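Local coordinates for protein CocE/NonD family hydrolase (Staphylococcus aureus subsp. aureus COL, PDB 3III) that probably hydrolyses ester or amide bonds, as a CocE/NonD-family enzyme pairing an alpha/beta-hydrolase domain with a non-catalytic beta domain, at residues K396-K401 against G506-V511; I429-R434 against S499-K504; L186-P191 against F318-E323; F67-S72 against G161-N166. One frame throughout, in Å; residues are numbered along the deposited sequence.

Contact 1 (K396-K401 against G506-V511); sequences KYTFDK and GETLEV
The carbonyl oxygen of E507 shows how one backbone acceptor can be met by three groups of the opposite segment where an antiparallel strand pair runs out. F399 N donates to E507 O at 2.9 Å. T398 CA adds a C-H...O contact to the same oxygen, and the edge of the F399 ring brings CD2 to within 3.4 Å of E507 O. Beyond it, G506 N closes on F399 O at 2.8 Å; the positive phi of G506 (93°) suits glycine. Further along the strands, Y397 and L509 form the hydrogen-bonded pair, each N giving to the other's O.

T398 and T508 put their side chains on one face of the sheet, where OG1 of T398 and OG1 of T508 stand 2.9 Å apart, close enough for a hydrogen bond that is not settled. On that face K396 and E510 lie side by side: CE of K396 is 3.5 Å from OE2 of E510, but NZ stays beyond salt-bridge range, and OE2 bonds to S394 OG. Across the sheet, F399 CE2 touches L509 CB at 3.8 Å, and the Y397 ring turns its edge to a face of the F399 ring, CD2 lying over the ring centre.

Strand 508-514 lies between strands 392-398 and 424-432 in a five-strand antiparallel sheet, and K396 makes further backbone bonds with H369 and L371. L554 of strand 553-559 packs on L509 and V511.

Contact 2 (I429-R434 against S499-K504); sequences IKKLDR and SGTLFK
K431 meets L502 and F503 at once, and its two ends do different work. The polar part is a single bond across the contact, K431 NZ to L502 O at 2.8 Å, with the donor tilted 25° from the carbonyl plane. The same ammonium makes salt bridges to E507 OE1 and D339 OD1, so a buried charge has two acidic partners that would be expected to favour its protonated state.

The apolar part belongs to the lysine's methylenes, which slide past F503 in the opposite direction. CB and CG of K431 each lie 3.6 Å from CE1 of F503, and CD sits off-centre above the ring in a CH-pi contact, 4.1 Å from the centroid. The chain then bends at chi3 (100°), which sets CE beside L502 O.

These strands do not pair. Their axes pass 8.9 Å apart at 35°, one in the five-strand sheet and the other in the branched eight-strand sheet, a face-to-face packing of the beta-sandwich kind, consistent with the jelly-roll-like C-terminal domain of the family.

At the exposed end R434 crosses K504 at about a right angle, NH2 lying 3.8 Å from the methylene CB of K504; the two positive ends do not touch, and R434 NE is held by Q505 O.

Contact 3 (L186-P191 against F318-E323); sequences LKAMIP and FYLKEE
A188 and Y319 make the tight half of this contact, their CB atoms 3.6 Å apart. L320 reaches in beside them: its CD2 lies 4.1 Å from CB of A188 and 3.9 Å from CB of K187, while the carbonyl oxygen of K187 rests 3.8 Å from Y319 CB. The Y319 ring itself leads away from the strand. One of its faces is taken by F318, whose CD2 stands 3.4 Å above the ring centre, and F315 meets it as well.

Here the last part of helix 306-319 and the residues after it are laid against strand 186-192, one of the parallel strands at the middle of the large mixed sheet, as helices flank the sheet in the alpha/beta-hydrolase fold. F315 and F316 of the same helix continue the packing onto I190.

The other half is looser and wet. The chain leaves helical angles at E322, whose carboxylate faces K187 through a water. That water accepts from K187 NZ at 2.9 Å and donates to E322 OE2 at 3.0 Å, bridging two opposite charges that do not touch. N162 joins the same groups without water: its OD1 accepts from K187 NZ and its ND2 donates to E322 OE2 and L320 O.

Contact 4 (F67-S72 against G161-N166); sequences FPVVMS and GNIGTN
V69 bonds to N162 and G164 across this strand pair, and M71, present as selenomethionine, to G164 and N166. N162 O receives V69 N at 3.0 Å, and V69 O takes G164 N at 2.9 Å; one step on, M71 N gives to G164 O at 2.9 Å and M71 O receives N166 N at 3.0 Å. The last is the most bent of the four, with 140° at the hydrogen. C-H...O contacts from I163, V70 and T165 CA atoms fill in between.

The strands run parallel, twisted by 34°, in the core of the alpha/beta-hydrolase sheet. Helix 140-154 belongs to the beta-alpha-beta crossover from strand 119-124 to 162-168, which passes over strand 67-74 and packs Y146, I150 and A153 on M71. Strand 162-168 then leads to helix 170-179, the place where this fold usually sets its nucleophile elbow.

On the sheet face that M71 turns to helix 140-154, V69 and I163 lie side by side. I163 bends at chi2 (-42°), bringing CD1 to 3.6 Å from V69 CB, while its CG2 lies 4.2 Å from M71 CB. On the other face V70 CG1 meets N166 CB at 4.0 Å, and the amide of N166 is held farther out by Y303 OH and Q312 OE1.

The four contacts fall into two pairs, one for each half of the molecule. Contacts 3 and 4 have centres 7 Å apart and share the large sheet: probable backbone hydrogen bonds from K187 N to I163 O (2.8 Å) and from I190 N to T165 O set strand 186-192 beside strand 162-168. Contacts 1 and 2, centres 8 Å apart, meet through a probable hydrogen bond from K430 N to E510 O (2.8 Å), which continues the sheet between them, and through F399 on F503; contact 2 is nested in the loop that contact 1 closes. Between the pairs the centres stand 37 to 47 Å apart. A bound palmitic acid lies about 12 Å from the S72 side chain in contact 4.

Contact 1 (K396-K401 against G506-V511)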
# COMPACT_ATOMS: atom_id res chain seq x y z
N LYS A 396 -1.31 -28.05 -7.30
CA LYS A 396 -2.70 -27.67 -7.54
C LYS A 396 -3.66 -28.42 -6.66
O LYS A 396 -3.44 -29.61 -6.36
CB LYS A 396 -3.14 -27.94 -8.95
CG LYS A 396 -2.42 -27.15 -10.00
CD LYS A 396 -2.81 -27.72 -11.36
CE LYS A 396 -2.25 -26.87 -12.46
NZ LYS A 396 -1.89 -27.70 -13.63
N TYR A 397 -4.74 -27.72 -6.31
CA TYR A 397 -5.90 -28.27 -5.64
C TYR A 397 -7.19 -27.76 -6.32
O TYR A 397 -7.39 -26.56 -6.47
CB TYR A 397 -5.88 -27.85 -4.17
CG TYR A 397 -7.05 -28.37 -3.39
CD1 TYR A 397 -7.06 -29.66 -2.90
CD2 TYR A 397 -8.20 -27.56 -3.20
CE1 TYR A 397 -8.16 -30.18 -2.22
CE2 TYR A 397 -9.31 -28.07 -2.53
CZ TYR A 397 -9.28 -29.38 -2.02
OH TYR A 397 -10.35 -29.91 -1.37
N THR A 398 -8.07 -28.67 -6.72
CA THR A 398 -9.34 -28.33 -7.32
C THR A 398 -10.42 -28.43 -6.25
O THR A 398 -10.57 -29.46 -5.60
CB THR A 398 -9.64 -29.28 -8.49
OG1 THR A 398 -8.67 -29.02 -9.52
CG2 THR A 398 -11.02 -29.03 -9.07
N PHE A 399 -11.19 -27.36 -6.09
CA PHE A 399 -12.22 -27.30 -5.03
C PHE A 399 -13.46 -28.08 -5.39
O PHE A 399 -13.91 -28.09 -6.54
CB PHE A 399 -12.59 -25.86 -4.72
CG PHE A 399 -11.48 -25.12 -4.10
CD1 PHE A 399 -11.29 -25.14 -2.74
CD2 PHE A 399 -10.56 -24.45 -4.88
CE1 PHE A 399 -10.23 -24.49 -2.16
CE2 PHE A 399 -9.49 -23.80 -4.29
CZ PHE A 399 -9.35 -23.82 -2.92
N ASP A 400 -13.96 -28.77 -4.39
CA ASP A 400 -15.20 -29.54 -4.52
C ASP A 400 -16.41 -28.71 -4.13
O ASP A 400 -17.56 -29.10 -4.33
CB ASP A 400 -15.14 -30.76 -3.62
CG ASP A 400 -14.44 -31.93 -4.25
OD1 ASP A 400 -14.55 -32.11 -5.49
OD2 ASP A 400 -13.83 -32.73 -3.50
N LYS A 401 -16.19 -27.53 -3.58
CA LYS A 401 -17.29 -26.63 -3.25
C LYS A 401 -16.76 -25.21 -3.23
O LYS A 401 -15.58 -25.02 -3.11
CB LYS A 401 -17.90 -26.94 -1.87
CG LYS A 401 -16.99 -26.80 -0.68
CD LYS A 401 -17.72 -27.33 0.57
CE LYS A 401 -17.13 -26.79 1.86
NZ LYS A 401 -15.86 -27.54 2.17
N GLY A 506 -15.05 -26.62 -8.65
CA GLY A 506 -14.47 -26.89 -9.96
C GLY A 506 -13.29 -26.02 -10.34
O GLY A 506 -12.56 -26.32 -11.30
N GLU A 507 -13.10 -24.92 -9.61
CA GLU A 507 -11.95 -24.06 -9.86
C GLU A 507 -10.75 -24.56 -9.07
O GLU A 507 -10.90 -25.32 -8.13
CB GLU A 507 -12.31 -22.59 -9.53
CG GLU A 507 -13.36 -22.02 -10.54
CD GLU A 507 -13.61 -20.52 -10.45
OE1 GLU A 507 -13.71 -19.95 -9.34
OE2 GLU A 507 -13.75 -19.91 -11.54
N THR A 508 -9.55 -24.10 -9.44
CA THR A 508 -8.30 -24.62 -8.87
C THR A 508 -7.43 -23.53 -8.29
O THR A 508 -7.30 -22.48 -8.87
CB THR A 508 -7.55 -25.28 -10.01
OG1 THR A 508 -8.38 -26.35 -10.51
CG2 THR A 508 -6.13 -25.84 -9.57
N LEU A 509 -6.80 -23.82 -7.17
CA LEU A 509 -5.75 -22.97 -6.64
C LEU A 509 -4.45 -23.62 -7.00
O LEU A 509 -4.28 -24.88 -6.88
CB LEU A 509 -5.90 -22.85 -5.11
CG LEU A 509 -4.81 -22.06 -4.37
CD1 LEU A 509 -5.36 -21.45 -3.03
CD2 LEU A 509 -3.58 -22.89 -4.11
N GLU A 510 -3.52 -22.80 -7.44
CA GLU A 510 -2.21 -23.26 -7.84
C GLU A 510 -1.14 -22.46 -7.11
O GLU A 510 -1.15 -21.23 -7.14
CB GLU A 510 -2.01 -23.12 -9.33
CG GLU A 510 -0.68 -23.69 -9.85
CD GLU A 510 -0.50 -23.43 -11.35
OE1 GLU A 510 -0.99 -22.39 -11.85
OE2 GLU A 510 0.12 -24.27 -12.02
N VAL A 511 -0.25 -23.18 -6.44
CA VAL A 511 0.95 -22.59 -5.91
C VAL A 511 2.05 -22.74 -6.96
O VAL A 511 2.27 -23.83 -7.46
CB VAL A 511 1.45 -23.37 -4.67
CG1 VAL A 511 2.88 -22.94 -4.35
CG2 VAL A 511 0.56 -23.13 -3.53

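Contact 2 (I429-R434 against S499-K504)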
# COMPACT_ATOMS: atom_id res chain seq x y z
N ILE A 429 0.34 -17.44 -5.78
CA ILE A 429 -0.94 -18.15 -5.78
C ILE A 429 -1.71 -17.70 -7.00
O ILE A 429 -1.86 -16.48 -7.23
CB ILE A 429 -1.76 -17.82 -4.54
CG1 ILE A 429 -0.93 -18.05 -3.28
CG2 ILE A 429 -3.14 -18.66 -4.52
CD1 ILE A 429 -0.43 -19.54 -3.13
N LYS A 430 -2.21 -18.68 -7.77
CA LYS A 430 -3.02 -18.41 -8.98
C LYS A 430 -4.37 -19.14 -8.82
O LYS A 430 -4.47 -20.12 -8.07
CB LYS A 430 -2.32 -18.95 -10.25
CG LYS A 430 -1.02 -18.30 -10.55
CD LYS A 430 -0.34 -18.81 -11.80
CE LYS A 430 0.87 -17.92 -12.11
NZ LYS A 430 0.51 -16.52 -12.51
N LYS A 431 -5.38 -18.65 -9.53
CA LYS A 431 -6.66 -19.30 -9.65
C LYS A 431 -6.82 -19.69 -11.08
O LYS A 431 -6.50 -18.86 -11.98
CB LYS A 431 -7.81 -18.37 -9.30
CG LYS A 431 -9.17 -19.14 -9.39
CD LYS A 431 -10.33 -18.44 -8.73
CE LYS A 431 -11.24 -17.72 -9.66
NZ LYS A 431 -12.59 -17.42 -9.13
N LEU A 432 -7.27 -20.93 -11.32
CA LEU A 432 -7.50 -21.44 -12.63
C LEU A 432 -8.99 -21.77 -12.72
O LEU A 432 -9.57 -22.32 -11.77
CB LEU A 432 -6.68 -22.69 -12.93
CG LEU A 432 -5.20 -22.78 -12.57
CD1 LEU A 432 -4.62 -24.10 -13.11
CD2 LEU A 432 -4.49 -21.59 -13.18
N ASP A 433 -9.61 -21.41 -13.85
CA ASP A 433 -11.07 -21.51 -13.94
C ASP A 433 -11.38 -22.98 -14.25
O ASP A 433 -10.46 -23.79 -14.30
CB ASP A 433 -11.69 -20.55 -14.97
CG ASP A 433 -11.17 -20.73 -16.36
OD1 ASP A 433 -10.71 -21.84 -16.72
OD2 ASP A 433 -11.22 -19.73 -17.11
N ARG A 434 -12.65 -23.29 -14.45
CA ARG A 434 -13.06 -24.66 -14.72
C ARG A 434 -12.56 -25.21 -16.05
O ARG A 434 -12.60 -26.38 -16.24
CB ARG A 434 -14.56 -24.79 -14.67
CG ARG A 434 -15.13 -24.54 -13.30
CD ARG A 434 -16.57 -24.08 -13.44
NE ARG A 434 -17.22 -24.10 -12.13
CZ ARG A 434 -18.24 -23.35 -11.80
NH1 ARG A 434 -18.75 -22.49 -12.68
NH2 ARG A 434 -18.75 -23.44 -10.59
N SER A 499 -4.87 -11.41 0.55
CA SER A 499 -5.68 -11.49 -0.65
C SER A 499 -7.10 -12.00 -0.29
O SER A 499 -7.27 -12.63 0.71
CB SER A 499 -5.00 -12.40 -1.67
OG SER A 499 -5.03 -13.73 -1.26
N GLY A 500 -8.08 -11.66 -1.10
CA GLY A 500 -9.47 -12.08 -0.91
C GLY A 500 -10.06 -12.58 -2.19
O GLY A 500 -10.25 -11.79 -3.13
N THR A 501 -10.43 -13.86 -2.23
CA THR A 501 -10.76 -14.51 -3.49
C THR A 501 -11.72 -15.65 -3.27
O THR A 501 -11.57 -16.39 -2.28
CB THR A 501 -9.45 -15.07 -4.15
OG1 THR A 501 -8.40 -14.12 -3.91
CG2 THR A 501 -9.61 -15.34 -5.68
N LEU A 502 -12.71 -15.77 -4.16
CA LEU A 502 -13.61 -16.91 -4.25
C LEU A 502 -12.99 -17.94 -5.18
O LEU A 502 -12.53 -17.57 -6.31
CB LEU A 502 -14.94 -16.50 -4.89
CG LEU A 502 -16.01 -17.53 -5.21
CD1 LEU A 502 -16.46 -18.25 -3.90
CD2 LEU A 502 -17.19 -16.75 -5.90
N PHE A 503 -12.99 -19.21 -4.75
CA PHE A 503 -12.69 -20.32 -5.63
C PHE A 503 -13.98 -21.10 -5.72
O PHE A 503 -14.43 -21.66 -4.71
CB PHE A 503 -11.51 -21.19 -5.06
CG PHE A 503 -10.21 -20.48 -5.04
CD1 PHE A 503 -9.26 -20.70 -6.05
CD2 PHE A 503 -9.93 -19.53 -4.09
CE1 PHE A 503 -8.06 -20.03 -6.06
CE2 PHE A 503 -8.72 -18.83 -4.10
CZ PHE A 503 -7.80 -19.07 -5.08
N LYS A 504 -14.65 -21.07 -6.87
CA LYS A 504 -15.89 -21.80 -7.05
C LYS A 504 -15.63 -23.28 -7.18
O LYS A 504 -14.56 -23.69 -7.54
CB LYS A 504 -16.65 -21.33 -8.30
CG LYS A 504 -17.07 -19.82 -8.31
CD LYS A 504 -17.65 -19.49 -9.71
CE LYS A 504 -18.45 -18.20 -9.73
NZ LYS A 504 -19.14 -18.05 -11.08

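Contact 3 (L186-P191 against F318-E323)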
# COMPACT_ATOMS: atom_id res chain seq x y z
N LEU A 186 -4.93 16.41 15.67
CA LEU A 186 -5.23 15.41 14.66
C LEU A 186 -6.39 14.58 15.25
O LEU A 186 -6.19 13.79 16.19
CB LEU A 186 -4.02 14.50 14.36
CG LEU A 186 -4.28 13.41 13.31
CD1 LEU A 186 -4.59 14.03 11.94
CD2 LEU A 186 -3.12 12.36 13.28
N LYS A 187 -7.58 14.78 14.71
CA LYS A 187 -8.81 14.17 15.24
C LYS A 187 -9.30 12.96 14.42
O LYS A 187 -10.19 12.26 14.87
CB LYS A 187 -9.95 15.20 15.30
CG LYS A 187 -9.64 16.44 16.16
CD LYS A 187 -9.33 16.07 17.60
CE LYS A 187 -9.09 17.31 18.51
NZ LYS A 187 -10.44 17.83 18.94
N ALA A 188 -8.71 12.72 13.24
CA ALA A 188 -9.12 11.61 12.35
C ALA A 188 -8.08 11.45 11.24
O ALA A 188 -7.41 12.43 10.87
CB ALA A 188 -10.51 11.89 11.75
N MSE A 189 -7.98 10.25 10.67
CA MSE A 189 -7.01 9.99 9.61
C MSE A 189 -7.56 8.98 8.63
O MSE A 189 -8.26 8.02 9.02
CB MSE A 189 -5.68 9.47 10.19
CG MSE A 189 -5.86 8.23 11.00
SE MSE A 189 -4.21 7.69 11.99
CE MSE A 189 -3.06 7.37 10.34
N ILE A 190 -7.23 9.19 7.35
CA ILE A 190 -7.64 8.33 6.25
C ILE A 190 -6.37 7.98 5.43
O ILE A 190 -6.08 8.60 4.38
CB ILE A 190 -8.70 8.98 5.37
CG1 ILE A 190 -9.90 9.48 6.20
CG2 ILE A 190 -9.21 7.98 4.28
CD1 ILE A 190 -10.93 10.22 5.35
N PRO A 191 -5.56 7.03 5.95
CA PRO A 191 -4.42 6.56 5.16
C PRO A 191 -4.95 5.61 4.08
O PRO A 191 -5.24 4.43 4.34
CB PRO A 191 -3.57 5.82 6.19
CG PRO A 191 -4.57 5.37 7.24
CD PRO A 191 -5.52 6.50 7.34
N PHE A 318 -18.39 12.96 11.01
CA PHE A 318 -18.48 12.50 12.42
C PHE A 318 -17.34 13.06 13.26
O PHE A 318 -17.58 13.57 14.35
CB PHE A 318 -18.51 10.98 12.49
CG PHE A 318 -18.85 10.43 13.84
CD1 PHE A 318 -20.17 10.18 14.17
CD2 PHE A 318 -17.86 10.14 14.77
CE1 PHE A 318 -20.52 9.67 15.47
CE2 PHE A 318 -18.20 9.60 16.04
CZ PHE A 318 -19.53 9.36 16.37
N TYR A 319 -16.09 12.90 12.80
CA TYR A 319 -14.92 13.22 13.64
C TYR A 319 -14.47 14.67 13.58
O TYR A 319 -13.97 15.17 14.59
CB TYR A 319 -13.72 12.23 13.41
CG TYR A 319 -14.03 10.88 13.96
CD1 TYR A 319 -14.12 10.67 15.33
CD2 TYR A 319 -14.39 9.84 13.12
CE1 TYR A 319 -14.49 9.46 15.84
CE2 TYR A 319 -14.75 8.63 13.62
CZ TYR A 319 -14.81 8.43 14.98
OH TYR A 319 -15.25 7.23 15.50
N LEU A 320 -14.58 15.33 12.43
CA LEU A 320 -14.11 16.69 12.30
C LEU A 320 -15.23 17.72 12.47
O LEU A 320 -14.97 18.80 12.99
CB LEU A 320 -13.43 16.92 10.96
CG LEU A 320 -12.29 15.97 10.61
CD1 LEU A 320 -11.60 16.38 9.22
CD2 LEU A 320 -11.21 15.97 11.73
N LYS A 321 -16.46 17.40 12.04
CA LYS A 321 -17.59 18.31 12.26
C LYS A 321 -18.31 17.98 13.55
O LYS A 321 -19.14 18.76 14.01
CB LYS A 321 -18.60 18.28 11.09
CG LYS A 321 -18.05 18.91 9.82
CD LYS A 321 -19.08 19.06 8.75
CE LYS A 321 -18.53 19.87 7.56
NZ LYS A 321 -19.55 20.09 6.51
N GLU A 322 -17.99 16.83 14.15
CA GLU A 322 -18.68 16.37 15.36
C GLU A 322 -20.19 16.25 15.19
O GLU A 322 -20.97 16.57 16.06
CB GLU A 322 -18.30 17.24 16.57
CG GLU A 322 -16.79 17.27 16.72
CD GLU A 322 -16.26 18.01 17.94
OE1 GLU A 322 -16.96 18.11 18.95
OE2 GLU A 322 -15.11 18.41 17.92
N GLU A 323 -20.59 15.76 14.02
CA GLU A 323 -21.98 15.56 13.69
C GLU A 323 -22.40 14.16 14.14
O GLU A 323 -21.63 13.18 14.05
CB GLU A 323 -22.13 15.77 12.19
CG GLU A 323 -23.47 15.58 11.60
CD GLU A 323 -23.43 15.74 10.07
OE1 GLU A 323 -22.61 16.55 9.54
OE2 GLU A 323 -24.20 15.00 9.43
O HOH W 1 -12.92 16.43 18.59

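Contact 4 (F67-S72 against G161-N166)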
# COMPACT_ATOMS: atom_id res chain seq x y z
N PHE A 67 -13.85 26.21 10.17
CA PHE A 67 -14.19 24.99 9.44
C PHE A 67 -13.32 23.84 9.84
O PHE A 67 -12.16 24.04 10.25
CB PHE A 67 -14.05 25.25 7.93
CG PHE A 67 -14.91 26.39 7.44
CD1 PHE A 67 -16.26 26.19 7.14
CD2 PHE A 67 -14.40 27.67 7.37
CE1 PHE A 67 -17.06 27.22 6.73
CE2 PHE A 67 -15.18 28.73 6.95
CZ PHE A 67 -16.54 28.53 6.66
N PRO A 68 -13.83 22.61 9.70
CA PRO A 68 -12.89 21.49 9.83
C PRO A 68 -11.87 21.51 8.71
O PRO A 68 -12.15 21.97 7.58
CB PRO A 68 -13.83 20.24 9.72
CG PRO A 68 -14.94 20.73 8.85
CD PRO A 68 -15.17 22.17 9.28
N VAL A 69 -10.68 20.97 9.00
CA VAL A 69 -9.58 21.03 8.09
C VAL A 69 -9.13 19.62 7.61
O VAL A 69 -8.90 18.74 8.43
CB VAL A 69 -8.38 21.67 8.70
CG1 VAL A 69 -7.20 21.66 7.68
CG2 VAL A 69 -8.74 23.08 9.23
N VAL A 70 -9.09 19.46 6.29
CA VAL A 70 -8.59 18.27 5.63
C VAL A 70 -7.17 18.60 5.17
O VAL A 70 -6.95 19.64 4.54
CB VAL A 70 -9.44 17.88 4.41
CG1 VAL A 70 -8.82 16.63 3.70
CG2 VAL A 70 -10.94 17.60 4.83
N MSE A 71 -6.19 17.76 5.51
CA MSE A 71 -4.78 18.04 5.17
C MSE A 71 -4.11 16.85 4.53
O MSE A 71 -4.48 15.70 4.83
CB MSE A 71 -4.01 18.37 6.44
CG MSE A 71 -2.58 18.88 6.15
SE MSE A 71 -1.74 19.47 7.86
CE MSE A 71 -2.88 21.03 8.22
N SER A 72 -3.23 17.11 3.56
CA SER A 72 -2.32 16.10 3.07
C SER A 72 -0.93 16.69 2.92
O SER A 72 -0.74 17.94 2.72
CB SER A 72 -2.79 15.47 1.75
OG SER A 72 -2.59 16.37 0.67
N GLY A 161 -10.40 23.83 14.75
CA GLY A 161 -9.54 23.12 15.69
C GLY A 161 -9.34 21.63 15.40
O GLY A 161 -8.47 21.01 16.00
N ASN A 162 -10.14 21.05 14.51
CA ASN A 162 -10.12 19.64 14.19
C ASN A 162 -9.49 19.43 12.80
O ASN A 162 -10.07 19.82 11.74
CB ASN A 162 -11.54 19.03 14.19
CG ASN A 162 -12.24 19.16 15.52
OD1 ASN A 162 -11.59 19.40 16.53
ND2 ASN A 162 -13.57 19.03 15.53
N ILE A 163 -8.33 18.77 12.81
CA ILE A 163 -7.63 18.42 11.60
C ILE A 163 -7.76 16.91 11.35
O ILE A 163 -7.58 16.08 12.26
CB ILE A 163 -6.16 18.78 11.67
CG1 ILE A 163 -5.87 20.21 12.21
CG2 ILE A 163 -5.44 18.35 10.37
CD1 ILE A 163 -6.68 21.34 11.81
N GLY A 164 -8.08 16.57 10.13
CA GLY A 164 -8.09 15.21 9.66
C GLY A 164 -7.16 15.11 8.44
O GLY A 164 -7.23 15.92 7.47
N THR A 165 -6.34 14.08 8.42
CA THR A 165 -5.46 13.85 7.27
C THR A 165 -6.02 12.83 6.32
O THR A 165 -6.81 11.95 6.72
CB THR A 165 -4.07 13.45 7.73
OG1 THR A 165 -4.16 12.31 8.58
CG2 THR A 165 -3.34 14.61 8.48
N ASN A 166 -5.64 12.94 5.04
CA ASN A 166 -6.28 12.14 4.01
C ASN A 166 -5.43 12.12 2.77
O ASN A 166 -4.89 13.16 2.39
CB ASN A 166 -7.62 12.81 3.67
CG ASN A 166 -8.52 12.00 2.77
OD1 ASN A 166 -8.15 10.97 2.20
ND2 ASN A 166 -9.77 12.50 2.61